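Local coordinates for protein beta-galactosidase (Geobacillus stearothermophilus, PDB 5DFA) that probably hydrolyses terminal non-reducing beta-D-galactose residues of beta-D-galactosides, as a zinc-binding member of glycoside hydrolase family 42, at residues 21-26 against 48-53; 83-88 against 149-154; 411-416 against 468-473; 543-548 against 565-570. The protein carries 1 engineered substitution. All coordinates share one frame; numbering follows the deposited sequence.

Contact 1 of 4, residues 21-26 against 48-53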
# COMPACT_ATOMS: atom_id res chain seq x y z
N TYR A 21 -4.23 36.23 -7.89
CA TYR A 21 -5.54 36.86 -7.88
C TYR A 21 -6.38 36.28 -9.02
O TYR A 21 -5.98 36.33 -10.18
CB TYR A 21 -5.41 38.38 -8.01
CG TYR A 21 -6.72 39.13 -8.01
CD1 TYR A 21 -7.70 38.87 -7.06
CD2 TYR A 21 -6.97 40.12 -8.95
CE1 TYR A 21 -8.89 39.57 -7.06
CE2 TYR A 21 -8.16 40.82 -8.96
CZ TYR A 21 -9.12 40.54 -8.01
OH TYR A 21 -10.31 41.23 -8.01
N ASN A 22 -7.55 35.74 -8.68
CA ASN A 22 -8.40 35.09 -9.68
C ASN A 22 -9.79 35.72 -9.78
O ASN A 22 -10.78 35.11 -9.37
CB ASN A 22 -8.54 33.60 -9.36
CG ASN A 22 -7.20 32.90 -9.26
OD1 ASN A 22 -6.54 32.64 -10.26
ND2 ASN A 22 -6.78 32.59 -8.03
N PRO A 23 -9.87 36.94 -10.34
CA PRO A 23 -11.15 37.62 -10.49
C PRO A 23 -12.05 36.95 -11.52
O PRO A 23 -13.26 37.17 -11.52
CB PRO A 23 -10.75 39.03 -10.95
CG PRO A 23 -9.47 38.81 -11.67
CD PRO A 23 -8.76 37.71 -10.94
N ASP A 24 -11.46 36.12 -12.37
CA ASP A 24 -12.20 35.41 -13.41
C ASP A 24 -13.16 34.38 -12.83
O ASP A 24 -14.00 33.83 -13.54
CB ASP A 24 -11.23 34.73 -14.38
CG ASP A 24 -10.09 34.02 -13.67
OD1 ASP A 24 -9.56 34.58 -12.69
OD2 ASP A 24 -9.72 32.91 -14.09
N GLN A 25 -13.04 34.12 -11.53
CA GLN A 25 -13.96 33.24 -10.83
C GLN A 25 -15.10 34.04 -10.21
O GLN A 25 -16.05 33.47 -9.66
CB GLN A 25 -13.24 32.44 -9.74
CG GLN A 25 -12.04 31.65 -10.23
CD GLN A 25 -11.32 30.94 -9.11
OE1 GLN A 25 -11.74 30.99 -7.95
NE2 GLN A 25 -10.21 30.27 -9.43
N TRP A 26 -15.02 35.37 -10.32
CA TRP A 26 -15.97 36.25 -9.66
C TRP A 26 -16.51 37.33 -10.59
O TRP A 26 -16.89 38.41 -10.13
CB TRP A 26 -15.32 36.91 -8.44
CG TRP A 26 -14.81 35.94 -7.42
CD1 TRP A 26 -13.56 35.42 -7.35
CD2 TRP A 26 -15.55 35.39 -6.33
NE1 TRP A 26 -13.46 34.57 -6.28
CE2 TRP A 26 -14.67 34.53 -5.63
CE3 TRP A 26 -16.86 35.53 -5.86
CZ2 TRP A 26 -15.06 33.82 -4.50
CZ3 TRP A 26 -17.25 34.83 -4.74
CH2 TRP A 26 -16.35 33.98 -4.07
N PHE A 48 0.05 41.36 -7.87
CA PHE A 48 -0.88 40.25 -8.05
C PHE A 48 -0.65 39.46 -9.32
O PHE A 48 -0.51 40.02 -10.41
CB PHE A 48 -2.31 40.79 -8.02
CG PHE A 48 -2.63 41.57 -6.78
CD1 PHE A 48 -2.96 40.93 -5.61
CD2 PHE A 48 -2.56 42.96 -6.79
CE1 PHE A 48 -3.24 41.65 -4.46
CE2 PHE A 48 -2.84 43.68 -5.65
CZ PHE A 48 -3.17 43.02 -4.48
N THR A 49 -0.61 38.13 -9.17
CA THR A 49 -0.44 37.22 -10.29
C THR A 49 -1.79 36.87 -10.90
O THR A 49 -2.62 36.22 -10.26
CB THR A 49 0.29 35.93 -9.87
OG1 THR A 49 1.49 36.27 -9.17
CG2 THR A 49 0.62 35.09 -11.08
N VAL A 50 -2.01 37.31 -12.14
CA VAL A 50 -3.30 37.15 -12.78
C VAL A 50 -3.21 36.29 -14.04
O VAL A 50 -2.26 36.40 -14.82
CB VAL A 50 -3.91 38.52 -13.16
CG1 VAL A 50 -5.32 38.35 -13.71
CG2 VAL A 50 -3.93 39.44 -11.95
N GLY A 51 -4.20 35.41 -14.23
CA GLY A 51 -4.34 34.67 -15.47
C GLY A 51 -3.68 33.30 -15.49
O GLY A 51 -3.50 32.72 -16.56
N VAL A 52 -3.31 32.79 -14.32
CA VAL A 52 -2.64 31.50 -14.22
C VAL A 52 -3.50 30.37 -14.80
O VAL A 52 -3.00 29.51 -15.52
CB VAL A 52 -2.28 31.16 -12.76
CG1 VAL A 52 -1.59 29.81 -12.69
CG2 VAL A 52 -1.39 32.24 -12.17
N PHE A 53 -4.79 30.39 -14.49
CA PHE A 53 -5.72 29.40 -15.01
C PHE A 53 -6.93 30.07 -15.66
O PHE A 53 -8.07 29.71 -15.36
CB PHE A 53 -6.18 28.45 -13.90
CG PHE A 53 -5.05 27.72 -13.22
CD1 PHE A 53 -4.38 26.70 -13.87
CD2 PHE A 53 -4.68 28.04 -11.93
CE1 PHE A 53 -3.35 26.02 -13.25
CE2 PHE A 53 -3.65 27.36 -11.30
CZ PHE A 53 -2.98 26.35 -11.96
O HOH W 1 -6.69 35.47 -12.67
O HOH W 2 -4.00 33.86 -11.19
O HOH W 3 -6.89 32.31 -13.55
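A chi1 of 180° carries the Tyr21 ring to the side opposite its own backbone N, and its CD2 edge thereby meets Val50 CG2 at 4.3 Å, with the methyl near the ring plane. Val50 has CG1 opposite its N (chi1 -175°), and this second methyl reaches toward Pro23 CD, the same atom that sits over one face of the Tyr21 ring near its rim. Tyr21 CB also rests against Phe48 CB at 3.9 Å. One direct hydrogen bond joins the backbones, from Tyr21 N to Thr49 O at 2.9 Å and nearly straight (171°). This is where the first two parallel strands, 16-21 and 47-50, of the eight-stranded TIM barrel run out into the loops at their C-terminal ends. Past Tyr21 the chains diverge and three waters fill in. Water 1 accepts from Gly51 N (2.9 Å) and is bonded to Tyr21 O and Asp24 OD1. Water 3 accepts from Phe53 N and lies 2.9 Å from Asp24 OD2. The Asp24 carboxylate thus reaches the backbone of 48-53 through a water at each oxygen. Water 2 joins Asn22 OD1, at 3.0 Å, to Thr49 O. Elsewhere in the chain, Tyr21 OH is hydrogen-bonded to Asp36 on helix 30-42. The Phe53 ring packs on Asn157, a predicted substrate-binding residue, and meets the ring of Trp196 of the second subunit, while Gln25 OE1 is hydrogen-bonded to Trp192 NE1 of that subunit.

Contact 2 of 4, residues 83-88 against 149-154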
# COMPACT_ATOMS: atom_id res chain seq x y z
N ARG A 83 0.79 46.50 -8.94
CA ARG A 83 1.45 45.96 -10.12
C ARG A 83 0.86 44.61 -10.49
O ARG A 83 0.24 43.94 -9.66
CB ARG A 83 2.96 45.83 -9.89
CG ARG A 83 3.65 47.14 -9.56
CD ARG A 83 3.45 48.16 -10.67
NE ARG A 83 4.13 47.78 -11.91
CZ ARG A 83 5.34 48.19 -12.25
NH1 ARG A 83 6.02 49.00 -11.45
NH2 ARG A 83 5.88 47.79 -13.39
N VAL A 84 1.05 44.21 -11.75
CA VAL A 84 0.51 42.94 -12.22
C VAL A 84 1.59 42.00 -12.74
O VAL A 84 2.31 42.32 -13.68
CB VAL A 84 -0.52 43.15 -13.35
CG1 VAL A 84 -1.00 41.81 -13.88
CG2 VAL A 84 -1.69 43.99 -12.85
N ILE A 85 1.70 40.84 -12.10
CA ILE A 85 2.50 39.75 -12.64
C ILE A 85 1.59 38.93 -13.56
O ILE A 85 0.75 38.17 -13.09
CB ILE A 85 3.09 38.84 -11.54
CG1 ILE A 85 4.09 39.62 -10.69
CG2 ILE A 85 3.76 37.62 -12.15
CD1 ILE A 85 4.67 38.82 -9.54
N LEU A 86 1.76 39.11 -14.86
CA LEU A 86 0.88 38.45 -15.82
C LEU A 86 1.36 37.03 -16.12
O LEU A 86 2.51 36.82 -16.48
CB LEU A 86 0.77 39.26 -17.11
CG LEU A 86 -0.23 38.71 -18.13
CD1 LEU A 86 -1.58 38.47 -17.48
CD2 LEU A 86 -0.36 39.66 -19.31
N ALA A 87 0.45 36.07 -15.97
CA ALA A 87 0.79 34.67 -16.18
C ALA A 87 0.26 34.16 -17.51
O ALA A 87 -0.83 34.54 -17.95
CB ALA A 87 0.24 33.82 -15.04
N THR A 88 1.04 33.29 -18.15
CA THR A 88 0.57 32.57 -19.32
C THR A 88 -0.26 31.38 -18.85
O THR A 88 0.09 30.74 -17.85
CB THR A 88 1.74 32.09 -20.21
OG1 THR A 88 2.54 31.15 -19.49
CG2 THR A 88 2.60 33.27 -20.63
N ALA A 149 1.40 48.80 -15.58
CA ALA A 149 1.21 47.93 -14.43
C ALA A 149 1.93 46.59 -14.59
O ALA A 149 2.15 45.88 -13.61
CB ALA A 149 -0.27 47.70 -14.18
N LEU A 150 2.30 46.25 -15.82
CA LEU A 150 2.98 44.99 -16.08
C LEU A 150 4.37 44.99 -15.46
O LEU A 150 5.19 45.87 -15.73
CB LEU A 150 3.08 44.72 -17.58
CG LEU A 150 3.78 43.41 -17.95
CD1 LEU A 150 3.07 42.22 -17.31
CD2 LEU A 150 3.86 43.24 -19.46
N LEU A 151 4.63 43.98 -14.63
CA LEU A 151 5.89 43.90 -13.90
C LEU A 151 6.76 42.74 -14.37
O LEU A 151 7.98 42.87 -14.49
CB LEU A 151 5.62 43.77 -12.40
CG LEU A 151 6.85 43.73 -11.48
CD1 LEU A 151 7.59 45.06 -11.54
CD2 LEU A 151 6.45 43.39 -10.06
N MET A 152 6.12 41.61 -14.65
CA MET A 152 6.84 40.36 -14.89
C MET A 152 5.95 39.29 -15.50
O MET A 152 4.74 39.26 -15.25
CB MET A 152 7.45 39.87 -13.57
CG MET A 152 7.86 38.41 -13.53
SD MET A 152 8.59 37.97 -11.95
CE MET A 152 10.05 39.00 -11.99
N TRP A 153 6.54 38.41 -16.31
CA TRP A 153 5.81 37.27 -16.86
C TRP A 153 5.90 36.05 -15.94
O TRP A 153 6.97 35.71 -15.44
CB TRP A 153 6.33 36.91 -18.25
CG TRP A 153 5.99 37.92 -19.30
CD1 TRP A 153 6.83 38.85 -19.84
CD2 TRP A 153 4.72 38.11 -19.94
NE1 TRP A 153 6.16 39.61 -20.78
CE2 TRP A 153 4.86 39.17 -20.86
CE3 TRP A 153 3.48 37.48 -19.82
CZ2 TRP A 153 3.81 39.61 -21.65
CZ3 TRP A 153 2.44 37.92 -20.62
CH2 TRP A 153 2.61 38.98 -21.52
N HIS A 154 4.77 35.39 -15.74
CA HIS A 154 4.69 34.17 -14.94
C HIS A 154 4.32 33.01 -15.86
O HIS A 154 3.15 32.65 -15.99
CB HIS A 154 3.66 34.34 -13.82
CG HIS A 154 3.53 33.15 -12.91
ND1 HIS A 154 3.12 31.91 -13.36
CD2 HIS A 154 3.75 33.01 -11.58
CE1 HIS A 154 3.09 31.06 -12.34
NE2 HIS A 154 3.47 31.71 -11.26
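Strands 83-87 and 150-154 are the third and fourth of the parallel TIM barrel, and Arg83 straps their N-terminal ends together. The Arg83 chain bends at chi2 (-58°) and chi3 (-67°), which turns the guanidinium edge to the carbonyls of Ala149 and Leu150. NH2 donates to Leu150 O at 3.1 Å, with the oxygen in the guanidinium plane but the nitrogen above the carbonyl plane, and NE adds a weak bond to Ala149 O. Leu151 CD1 lies over one guanidinium face, 3.7 Å from NH2. Ala149 O also accepts from Val84 N at 2.7 Å. A leucine in place of Arg83 would probably leave Leu150 O without this donor and Gln11, which NH2 also bonds, without its mate. After Leu151 N to Val84 O (3.0 Å), 150-154 takes three residues where 83-87 takes two between the pairs Val84-Leu150 and Leu86-Trp153. A weak Leu86 N to Met152 O bond follows, then His154 N to Leu86 O (2.8 Å) and Thr88 N to His154 O. On the face of Val84 and Leu86, Leu86 CD2 lies alongside the Trp153 indole, 3.5 Å from CZ3, while Leu86 CB touches Leu150 CD1. On the other face Ile85 CG2 meets His154 CB at 3.7 Å, near the predicted substrate-binding Asn157. Helix 68-79 packs on Val84 and Leu86, helix 127-144 on Leu86 and Trp153, and strand 47-50 flanks 83-87.

Contact 3 of 4, residues 411-416 against 468-473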
# COMPACT_ATOMS: atom_id res chain seq x y z
N ALA A 411 28.46 34.15 0.56
CA ALA A 411 28.81 33.15 1.56
C ALA A 411 30.22 32.61 1.33
O ALA A 411 30.72 32.62 0.21
CB ALA A 411 27.80 32.02 1.55
N GLU A 412 30.85 32.16 2.41
CA GLU A 412 32.17 31.55 2.32
C GLU A 412 32.06 30.03 2.32
O GLU A 412 33.02 29.32 2.02
CB GLU A 412 33.05 32.01 3.49
CG GLU A 412 33.30 33.51 3.53
CD GLU A 412 34.08 33.94 4.76
OE1 GLU A 412 33.49 33.94 5.86
OE2 GLU A 412 35.27 34.27 4.63
N VAL A 413 30.86 29.54 2.64
CA VAL A 413 30.61 28.11 2.72
C VAL A 413 29.61 27.68 1.66
O VAL A 413 28.58 28.33 1.45
CB VAL A 413 30.08 27.71 4.11
CG1 VAL A 413 29.89 26.20 4.21
CG2 VAL A 413 31.03 28.20 5.20
N ALA A 414 29.90 26.57 0.98
CA ALA A 414 29.02 26.06 -0.06
C ALA A 414 28.75 24.56 0.10
O ALA A 414 29.65 23.80 0.44
CB ALA A 414 29.60 26.34 -1.44
N ILE A 415 27.51 24.16 -0.13
CA ILE A 415 27.14 22.75 -0.14
C ILE A 415 26.72 22.36 -1.55
O ILE A 415 25.81 22.96 -2.13
CB ILE A 415 26.01 22.44 0.85
CG1 ILE A 415 26.46 22.73 2.28
CG2 ILE A 415 25.56 20.99 0.71
CD1 ILE A 415 25.35 22.57 3.31
N LEU A 416 27.38 21.35 -2.11
CA LEU A 416 27.13 20.95 -3.49
C LEU A 416 25.97 19.97 -3.62
O LEU A 416 25.97 18.91 -3.00
CB LEU A 416 28.39 20.35 -4.11
CG LEU A 416 28.29 19.91 -5.57
CD1 LEU A 416 27.84 21.07 -6.45
CD2 LEU A 416 29.63 19.37 -6.05
N TYR A 468 34.64 30.23 -2.77
CA TYR A 468 34.33 29.66 -1.46
C TYR A 468 35.57 29.14 -0.73
O TYR A 468 36.50 28.63 -1.34
CB TYR A 468 33.30 28.53 -1.61
CG TYR A 468 31.98 28.99 -2.18
CD1 TYR A 468 31.04 29.62 -1.37
CD2 TYR A 468 31.68 28.81 -3.52
CE1 TYR A 468 29.83 30.04 -1.89
CE2 TYR A 468 30.47 29.23 -4.04
CZ TYR A 468 29.55 29.84 -3.22
OH TYR A 468 28.35 30.27 -3.74
N LYS A 469 35.56 29.28 0.59
CA LYS A 469 36.61 28.72 1.44
C LYS A 469 36.39 27.23 1.64
O LYS A 469 37.33 26.44 1.58
CB LYS A 469 36.64 29.41 2.81
CG LYS A 469 37.21 30.82 2.81
CD LYS A 469 37.33 31.34 4.23
CE LYS A 469 38.07 32.67 4.29
NZ LYS A 469 38.11 33.20 5.68
N LEU A 470 35.13 26.86 1.87
CA LEU A 470 34.77 25.50 2.20
C LEU A 470 33.63 25.00 1.32
O LEU A 470 32.58 25.64 1.23
CB LEU A 470 34.37 25.40 3.67
CG LEU A 470 33.72 24.11 4.17
CD1 LEU A 470 34.71 22.95 4.13
CD2 LEU A 470 33.17 24.30 5.58
N LEU A 471 33.84 23.87 0.66
CA LEU A 471 32.78 23.26 -0.13
C LEU A 471 32.51 21.86 0.42
O LEU A 471 33.42 21.04 0.56
CB LEU A 471 33.15 23.20 -1.62
CG LEU A 471 32.06 23.13 -2.69
CD1 LEU A 471 32.68 22.94 -4.07
CD2 LEU A 471 31.01 22.05 -2.44
N ILE A 472 31.24 21.61 0.73
CA ILE A 472 30.82 20.32 1.26
C ILE A 472 30.05 19.54 0.20
O ILE A 472 29.03 20.01 -0.31
CB ILE A 472 29.94 20.50 2.51
CG1 ILE A 472 30.71 21.27 3.59
CG2 ILE A 472 29.48 19.15 3.04
CD1 ILE A 472 29.83 21.84 4.67
N ALA A 473 30.54 18.35 -0.14
CA ALA A 473 29.91 17.53 -1.17
C ALA A 473 29.60 16.13 -0.66
O ALA A 473 30.34 15.19 -0.94
CB ALA A 473 30.81 17.46 -2.41
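Ala414 CB sits squarely over the Tyr468 ring in a CH-pi contact, 3.5 Å from the ring centroid and 9° off its normal. Tyr468 has CG beside its backbone N (chi1 -62°), which turns the ring face to Ala414 of the neighbouring strand. Other apolar contacts divide between the two faces of the sheet. On one, Val413 CG1 lies alongside Leu470 CD2 (4.0 Å) and Ile415 CG1 alongside Ile472 CB, each pair pointing the same way. On the other, Leu471 CD2 touches Leu416 CB at 3.5 Å. Backbone bonds form a regular parallel ladder: Ala414 N to Leu470 O, Ile472 N to Ala414 O (2.7 Å) and Leu416 N to Ile472 O. At its start Glu412 O is gripped twice, by Lys469 N at 2.9 Å on a lone pair and by Leu470 N at 3.2 Å nearly along the C=O axis. The charged contact is peripheral. Glu412 and Lys469 extend side by side, and OE2 reaches NZ at 3.2 Å in a salt bridge whose hydrogen bond is weak; NZ also donates to Leu614 O. A valine at Tyr468 would probably open a gap beside Ala414 CB and leave Asp457, to which the tyrosine OH is bonded, without its mate. Strand 413-416 lies between 470-473 and 456-459 in the mixed sheet of the trimerisation domain, with 496-500 beyond 470-473 and helix 438-451 packed on Ile415, Leu470 and Ile472.

Contact 4 of 4, residues 543-548 against 565-570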
# COMPACT_ATOMS: atom_id res chain seq x y z
N VAL A 543 32.09 6.06 16.11
CA VAL A 543 33.39 6.56 15.69
C VAL A 543 34.02 7.39 16.80
O VAL A 543 33.40 8.30 17.34
CB VAL A 543 33.28 7.42 14.41
CG1 VAL A 543 34.61 8.06 14.08
CG2 VAL A 543 32.78 6.57 13.25
N HIS A 544 35.27 7.07 17.15
CA HIS A 544 36.01 7.87 18.11
C HIS A 544 36.71 9.02 17.40
O HIS A 544 37.45 8.80 16.44
CB HIS A 544 37.01 7.02 18.88
CG HIS A 544 37.58 7.70 20.09
ND1 HIS A 544 38.80 8.32 20.09
CD2 HIS A 544 37.07 7.86 21.34
CE1 HIS A 544 39.03 8.84 21.29
NE2 HIS A 544 38.00 8.57 22.06
N TYR A 545 36.47 10.23 17.88
CA TYR A 545 36.97 11.43 17.22
C TYR A 545 37.02 12.59 18.21
O TYR A 545 36.01 12.93 18.83
CB TYR A 545 36.10 11.77 16.01
CG TYR A 545 36.27 13.16 15.44
CD1 TYR A 545 37.28 13.44 14.53
CD2 TYR A 545 35.41 14.19 15.79
CE1 TYR A 545 37.44 14.71 14.00
CE2 TYR A 545 35.55 15.46 15.27
CZ TYR A 545 36.57 15.71 14.37
OH TYR A 545 36.72 16.97 13.85
N ARG A 546 38.20 13.19 18.35
CA ARG A 546 38.43 14.28 19.30
C ARG A 546 38.05 13.88 20.73
O ARG A 546 37.31 14.59 21.41
CB ARG A 546 37.65 15.53 18.89
CG ARG A 546 38.09 16.13 17.55
CD ARG A 546 39.53 16.59 17.60
NE ARG A 546 39.90 17.34 16.40
CZ ARG A 546 40.50 16.82 15.34
NH1 ARG A 546 40.81 15.53 15.31
NH2 ARG A 546 40.80 17.58 14.29
N GLY A 547 38.57 12.73 21.17
CA GLY A 547 38.39 12.26 22.53
C GLY A 547 36.96 11.91 22.90
O GLY A 547 36.60 11.91 24.08
N ARG A 548 36.15 11.60 21.89
CA ARG A 548 34.73 11.35 22.11
C ARG A 548 34.18 10.32 21.12
O ARG A 548 34.68 10.21 20.00
CB ARG A 548 33.94 12.66 22.00
CG ARG A 548 32.49 12.59 22.44
CD ARG A 548 31.69 13.72 21.81
NE ARG A 548 30.32 13.80 22.31
CZ ARG A 548 29.34 12.99 21.95
NH1 ARG A 548 29.56 12.01 21.08
NH2 ARG A 548 28.12 13.15 22.46
N THR A 565 45.84 11.87 7.08
CA THR A 565 45.91 11.74 8.53
C THR A 565 44.60 11.16 9.07
O THR A 565 43.52 11.61 8.70
CB THR A 565 46.17 13.11 9.20
OG1 THR A 565 47.44 13.61 8.78
CG2 THR A 565 46.16 12.98 10.72
N VAL A 566 44.71 10.16 9.93
CA VAL A 566 43.53 9.56 10.55
C VAL A 566 43.05 10.40 11.72
O VAL A 566 43.78 10.59 12.70
CB VAL A 566 43.82 8.13 11.03
CG1 VAL A 566 42.60 7.55 11.73
CG2 VAL A 566 44.24 7.25 9.86
N GLU A 567 41.82 10.90 11.63
CA GLU A 567 41.26 11.74 12.68
C GLU A 567 40.13 11.04 13.42
O GLU A 567 39.73 11.46 14.50
CB GLU A 567 40.77 13.07 12.09
CG GLU A 567 41.87 13.89 11.43
CD GLU A 567 41.49 15.35 11.27
OE1 GLU A 567 40.28 15.65 11.24
OE2 GLU A 567 42.40 16.19 11.18
N GLY A 568 39.62 9.96 12.83
CA GLY A 568 38.54 9.20 13.44
C GLY A 568 38.59 7.73 13.06
O GLY A 568 38.92 7.39 11.92
N VAL A 569 38.26 6.86 14.01
CA VAL A 569 38.25 5.43 13.75
C VAL A 569 36.97 4.77 14.26
O VAL A 569 36.38 5.22 15.24
CB VAL A 569 39.47 4.73 14.41
CG1 VAL A 569 40.76 5.13 13.72
CG2 VAL A 569 39.53 5.04 15.90
N TYR A 570 36.55 3.70 13.58
CA TYR A 570 35.40 2.92 14.02
C TYR A 570 35.73 2.19 15.31
O TYR A 570 36.91 2.02 15.64
CB TYR A 570 34.97 1.93 12.93
CG TYR A 570 34.67 2.56 11.60
CD1 TYR A 570 35.57 2.48 10.54
CD2 TYR A 570 33.48 3.24 11.38
CE1 TYR A 570 35.30 3.06 9.32
CE2 TYR A 570 33.19 3.82 10.16
CZ TYR A 570 34.11 3.73 9.13
OH TYR A 570 33.83 4.31 7.91
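His544 N donates to Val569 O at 2.9 Å, and the reciprocal bond from Val569 N to His544 O, at 3.2 Å, completes an antiparallel hydrogen-bonded pair. Strands 541-545 and 565-570 are neighbours here in the mixed sheet of the trimerisation domain. The second strand is irregular: Glu567 and Gly568 both face Val581 on its other side, forming a classic beta bulge. Gly568 CA also makes a C-H contact with His544 O. A CB at Gly568 would stand tight against Val543 CG1. Where 543-548 turns back toward strand 549-553, closed by Tyr545 N to Arg548 O at 2.8 Å, the side chains take over. With CG swung opposite the backbone N (chi1 165°), the Tyr545 ring presents an edge to the bulge, its CD1 lying 3.2 Å from Glu567 O near the ring plane. Arg546 CG rests over one face of that same ring. The Arg546 chain, bent at chi2 (-62°), brings its guanidinium obliquely across the Glu567 carboxylate, the planes 65° apart. The resulting salt bridge, NH2 to OE1, is long at 3.6 Å. Arg546 is exposed and Glu567 partly so, with OE2 of the glutamate weakly hydrogen-bonded to Ser583 OG. Tyr545 itself is buried against helix 600-613, where its ring meets that of Phe602 edge-to-face. At the opposite end Val543 and Tyr570 point the same way, and the Tyr570 ring, whose OH is bonded to Thr557 O, approaches Val543 CG2 with CD2 at 3.9 Å.

How the contacts relate
Contacts 1 and 2 belong to one barrel: strand 47-50 of contact 1 is paired with strand 83-87 of contact 2, by probable hydrogen bonds from Ile85 N to Phe48 O and from Ala87 N to Val50 O. Both are buried, yet contact 1, at the barrel mouth, has one direct backbone bond and otherwise bridges its polar groups through waters, whereas contact 2 is a side-chain-rich strand ladder. Contacts 3 and 4 share the mixed sheet of the trimerisation domain, their centres about 23 Å apart. Contact 3 is parallel and mostly buried, with its salt bridge at the margin; contact 4 is antiparallel, only partly buried, and ends in a long ion pair near the surface.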